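Local structure of putative non-ribosomal peptide synthetase (Actinomadura parvosata subsp. kistnae, 6M7L) at residues V323-L335 with Q456-V468. The protein is a putative non-ribosomal peptide synthetase whose condensation domain probably joins carrier-bound acyl or peptidyl and aminoacyl groups through an amide bond. Sequence-based numbering, arbitrary orientation.
Sequences VDLSGDPAFTEIL and QVGAAPEVRLSQV
Phe331 and Thr332, in the first turn of helix 331-346, direct their backbone N-H groups to the loop that follows helix 440-459. Helical N-H groups at this end lack acceptors within their own helix; here Phe331 N gives its hydrogen to Val463 O (3.1 Å) and Thr332 N to Pro461 O, with an N-H...O angle of 149°. Both acceptors are carbonyls of the type I turn Ala460-Val463. Leu465 N makes a weak bond to Pro329 O; together with the Phe331-Val463 bond, it makes a single beta bridge between Ala330 and Arg464. At the outer end Asp328 OD1 receives Ser466 N on its syn lone pair (3.0 Å), with a weak second bond from Ser466 OG. Apolar side chains pack beside these bonds. Phe331, its CG anti to the backbone N (chi1 173°), offers one ring face to Val457, whose CB stands 3.7 Å from the ring centroid in a CH-pi contact; Leu261 and Ala264 of helix 255-267 also touch Phe331. Leu465 CD2 reaches Leu325 CB at 3.7 Å, while Leu465 O takes a hydrogen bond from Arg286 of helix 272-288. The loop after helix 440-459 is thus tied mainly through main-chain donors and acceptors, backed by apolar contacts.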
loop_
_atom_site.group_PDB
_atom_site.type_symbol
_atom_site.label_atom_id
_atom_site.label_comp_id
_atom_site.label_asym_id
_atom_site.label_seq_id
_atom_site.Cartn_x
_atom_site.Cartn_y
_atom_site.Cartn_z
ATOM N N VAL A 323 -19.096 25.010 15.294
ATOM C CA VAL A 323 -18.293 25.935 16.080
ATOM C C VAL A 323 -19.089 27.217 16.267
ATOM O O VAL A 323 -19.609 27.779 15.297
ATOM C CB VAL A 323 -16.935 26.220 15.412
ATOM C CG1 VAL A 323 -16.251 27.398 16.080
ATOM C CG2 VAL A 323 -16.049 24.984 15.475
ATOM N N ASP A 324 -19.193 27.669 17.514
ATOM C CA ASP A 324 -19.879 28.911 17.835
ATOM C C ASP A 324 -18.863 30.045 17.841
ATOM O O ASP A 324 -17.917 30.035 18.636
ATOM C CB ASP A 324 -20.586 28.808 19.186
ATOM C CG ASP A 324 -21.472 30.007 19.477
ATOM O OD1 ASP A 324 -21.546 30.922 18.631
ATOM O OD2 ASP A 324 -22.100 30.030 20.556
ATOM N N LEU A 325 -19.053 31.015 16.948
ATOM C CA LEU A 325 -18.217 32.205 16.889
ATOM C C LEU A 325 -18.894 33.410 17.530
ATOM O O LEU A 325 -18.612 34.554 17.158
ATOM C CB LEU A 325 -17.830 32.504 15.442
ATOM C CG LEU A 325 -17.110 31.341 14.754
ATOM C CD1 LEU A 325 -16.760 31.671 13.319
ATOM C CD2 LEU A 325 -15.862 30.969 15.530
ATOM N N SER A 326 -19.787 33.167 18.492
ATOM C CA SER A 326 -20.462 34.243 19.202
ATOM C C SER A 326 -19.452 35.146 19.902
ATOM O O SER A 326 -18.304 34.764 20.162
ATOM C CB SER A 326 -21.452 33.678 20.221
ATOM O OG SER A 326 -22.560 33.075 19.576
ATOM N N GLY A 327 -19.898 36.358 20.221
ATOM C CA GLY A 327 -18.947 37.379 20.608
ATOM C C GLY A 327 -18.070 37.719 19.419
ATOM O O GLY A 327 -18.515 37.709 18.263
ATOM N N ASP A 328 -16.803 38.005 19.689
ATOM C CA ASP A 328 -15.822 38.265 18.637
ATOM C C ASP A 328 -14.527 37.562 19.000
ATOM O O ASP A 328 -13.580 38.179 19.505
ATOM C CB ASP A 328 -15.617 39.764 18.430
ATOM C CG ASP A 328 -15.219 40.099 17.009
ATOM O OD1 ASP A 328 -14.124 39.682 16.583
ATOM O OD2 ASP A 328 -16.016 40.755 16.310
ATOM N N PRO A 329 -14.444 36.261 18.746
ATOM C CA PRO A 329 -13.271 35.497 19.173
ATOM C C PRO A 329 -12.076 35.740 18.267
ATOM O O PRO A 329 -12.210 36.067 17.086
ATOM C CB PRO A 329 -13.742 34.038 19.074
ATOM C CG PRO A 329 -15.223 34.098 18.751
ATOM C CD PRO A 329 -15.446 35.409 18.090
ATOM N N ALA A 330 -10.893 35.578 18.847
ATOM C CA ALA A 330 -9.658 35.628 18.082
ATOM C C ALA A 330 -9.343 34.246 17.516
ATOM O O ALA A 330 -9.929 33.237 17.912
ATOM C CB ALA A 330 -8.507 36.136 18.949
ATOM N N PHE A 331 -8.398 34.211 16.572
ATOM C CA PHE A 331 -8.036 32.946 15.940
ATOM C C PHE A 331 -7.598 31.915 16.972
ATOM O O PHE A 331 -7.979 30.742 16.887
ATOM C CB PHE A 331 -6.935 33.166 14.905
ATOM C CG PHE A 331 -6.383 31.891 14.334
ATOM C CD1 PHE A 331 -5.133 31.431 14.715
ATOM C CD2 PHE A 331 -7.119 31.148 13.424
ATOM C CE1 PHE A 331 -4.622 30.257 14.193
ATOM C CE2 PHE A 331 -6.615 29.973 12.900
ATOM C CZ PHE A 331 -5.364 29.527 13.286
ATOM N N THR A 332 -6.798 32.334 17.957
ATOM C CA THR A 332 -6.428 31.428 19.039
ATOM C C THR A 332 -7.659 30.945 19.793
ATOM O O THR A 332 -7.752 29.767 20.160
ATOM C CB THR A 332 -5.455 32.115 19.999
ATOM O OG1 THR A 332 -6.004 33.370 20.423
ATOM C CG2 THR A 332 -4.120 32.355 19.324
ATOM N N GLU A 333 -8.619 31.842 20.029
ATOM C CA GLU A 333 -9.835 31.455 20.734
ATOM C C GLU A 333 -10.720 30.575 19.863
ATOM O O GLU A 333 -11.336 29.623 20.356
ATOM C CB GLU A 333 -10.590 32.701 21.193
ATOM C CG GLU A 333 -11.780 32.418 22.089
ATOM C CD GLU A 333 -12.392 33.688 22.649
ATOM O OE1 GLU A 333 -11.959 34.786 22.237
ATOM O OE2 GLU A 333 -13.300 33.588 23.503
ATOM N N ILE A 334 -10.795 30.875 18.564
ATOM C CA ILE A 334 -11.547 30.023 17.647
ATOM C C ILE A 334 -10.866 28.668 17.506
ATOM O O ILE A 334 -11.530 27.629 17.403
ATOM C CB ILE A 334 -11.714 30.726 16.288
ATOM C CG1 ILE A 334 -12.497 32.026 16.468
ATOM C CG2 ILE A 334 -12.408 29.815 15.287
ATOM C CD1 ILE A 334 -12.599 32.863 15.224
ATOM N N LEU A 335 -9.531 28.657 17.510
ATOM C CA LEU A 335 -8.796 27.396 17.490
ATOM C C LEU A 335 -9.158 26.536 18.694
ATOM O O LEU A 335 -9.208 25.304 18.595
ATOM C CB LEU A 335 -7.293 27.675 17.451
ATOM C CG LEU A 335 -6.364 26.629 16.835
ATOM C CD1 LEU A 335 -5.091 27.300 16.353
ATOM C CD2 LEU A 335 -6.035 25.529 17.832
ATOM N N GLN A 456 -2.805 35.287 7.217
ATOM C CA GLN A 456 -3.016 36.367 8.174
ATOM C C GLN A 456 -3.055 35.841 9.603
ATOM O O GLN A 456 -2.310 36.315 10.468
ATOM C CB GLN A 456 -4.301 37.122 7.842
ATOM C CG GLN A 456 -4.598 38.268 8.794
ATOM C CD GLN A 456 -5.703 39.169 8.289
ATOM O OE1 GLN A 456 -6.357 38.863 7.292
ATOM N NE2 GLN A 456 -5.914 40.289 8.970
ATOM N N VAL A 457 -3.923 34.861 9.874
ATOM C CA VAL A 457 -4.062 34.363 11.239
ATOM C C VAL A 457 -2.796 33.648 11.691
ATOM O O VAL A 457 -2.513 33.576 12.894
ATOM C CB VAL A 457 -5.298 33.453 11.364
ATOM C CG1 VAL A 457 -6.566 34.225 11.017
ATOM C CG2 VAL A 457 -5.151 32.220 10.484
ATOM N N GLY A 458 -2.017 33.105 10.755
ATOM C CA GLY A 458 -0.744 32.514 11.130
ATOM C C GLY A 458 0.247 33.553 11.618
ATOM O O GLY A 458 0.923 33.352 12.630
ATOM N N ALA A 459 0.332 34.685 10.916
ATOM C CA ALA A 459 1.241 35.762 11.281
ATOM C C ALA A 459 0.697 36.656 12.389
ATOM O O ALA A 459 1.452 37.477 12.920
ATOM C CB ALA A 459 1.567 36.613 10.052
ATOM N N ALA A 460 -0.578 36.525 12.745
ATOM C CA ALA A 460 -1.173 37.319 13.823
ATOM C C ALA A 460 -2.323 36.536 14.434
ATOM O O ALA A 460 -3.499 36.814 14.172
ATOM C CB ALA A 460 -1.648 38.680 13.314
ATOM N N PRO A 461 -2.018 35.538 15.270
ATOM C CA PRO A 461 -3.083 34.678 15.818
ATOM C C PRO A 461 -4.044 35.390 16.760
ATOM O O PRO A 461 -5.090 34.814 17.089
ATOM C CB PRO A 461 -2.301 33.581 16.554
ATOM C CG PRO A 461 -0.936 33.604 15.945
ATOM C CD PRO A 461 -0.678 35.042 15.622
ATOM N N GLU A 462 -3.737 36.607 17.202
ATOM C CA GLU A 462 -4.631 37.349 18.079
ATOM C C GLU A 462 -5.697 38.124 17.316
ATOM O O GLU A 462 -6.522 38.796 17.945
ATOM C CB GLU A 462 -3.832 38.312 18.967
ATOM C CG GLU A 462 -3.357 39.582 18.271
ATOM C CD GLU A 462 -2.141 39.361 17.394
ATOM O OE1 GLU A 462 -1.545 38.264 17.461
ATOM O OE2 GLU A 462 -1.777 40.288 16.639
ATOM N N VAL A 463 -5.701 38.044 15.982
ATOM C CA VAL A 463 -6.671 38.791 15.189
ATOM C C VAL A 463 -8.077 38.318 15.525
ATOM O O VAL A 463 -8.354 37.113 15.578
ATOM C CB VAL A 463 -6.360 38.652 13.690
ATOM C CG1 VAL A 463 -6.427 37.194 13.244
ATOM C CG2 VAL A 463 -7.310 39.503 12.867
ATOM N N ARG A 464 -8.968 39.268 15.783
ATOM C CA ARG A 464 -10.349 38.926 16.071
ATOM C C ARG A 464 -11.068 38.506 14.790
ATOM O O ARG A 464 -10.584 38.709 13.673
ATOM C CB ARG A 464 -11.073 40.104 16.724
ATOM C CG ARG A 464 -10.656 40.402 18.158
ATOM C CD ARG A 464 -11.767 41.148 18.889
ATOM N NE ARG A 464 -11.355 41.640 20.201
ATOM C CZ ARG A 464 -11.122 42.919 20.481
ATOM N NH1 ARG A 464 -11.263 43.843 19.541
ATOM N NH2 ARG A 464 -10.753 43.275 21.704
ATOM N N LEU A 465 -12.246 37.903 14.969
ATOM C CA LEU A 465 -13.050 37.492 13.822
ATOM C C LEU A 465 -13.482 38.685 12.983
ATOM O O LEU A 465 -13.580 38.578 11.755
ATOM C CB LEU A 465 -14.272 36.705 14.300
ATOM C CG LEU A 465 -15.347 36.351 13.268
ATOM C CD1 LEU A 465 -14.780 35.462 12.172
ATOM C CD2 LEU A 465 -16.541 35.689 13.941
ATOM N N SER A 466 -13.727 39.832 13.621
ATOM C CA SER A 466 -14.234 40.998 12.905
ATOM C C SER A 466 -13.144 41.694 12.099
ATOM O O SER A 466 -13.392 42.138 10.973
ATOM C CB SER A 466 -14.864 41.982 13.888
ATOM O OG SER A 466 -13.887 42.513 14.766
ATOM N N GLN A 467 -11.938 41.805 12.655
ATOM C CA GLN A 467 -10.852 42.546 12.030
ATOM C C GLN A 467 -10.037 41.699 11.056
ATOM O O GLN A 467 -8.874 42.023 10.790
ATOM C CB GLN A 467 -9.937 43.143 13.103
ATOM C CG GLN A 467 -9.405 42.128 14.101
ATOM C CD GLN A 467 -8.431 42.737 15.091
ATOM O OE1 GLN A 467 -7.593 42.040 15.665
ATOM N NE2 GLN A 467 -8.536 44.045 15.297
ATOM N N VAL A 468 -10.618 40.641 10.515
ATOM C CA VAL A 468 -9.919 39.762 9.586
ATOM C C VAL A 468 -10.207 40.216 8.161
ATOM O O VAL A 468 -11.270 40.771 7.863
ATOM C CB VAL A 468 -10.317 38.291 9.836
ATOM C CG1 VAL A 468 -10.954 37.663 8.603
ATOM C CG2 VAL A 468 -9.108 37.499 10.299
#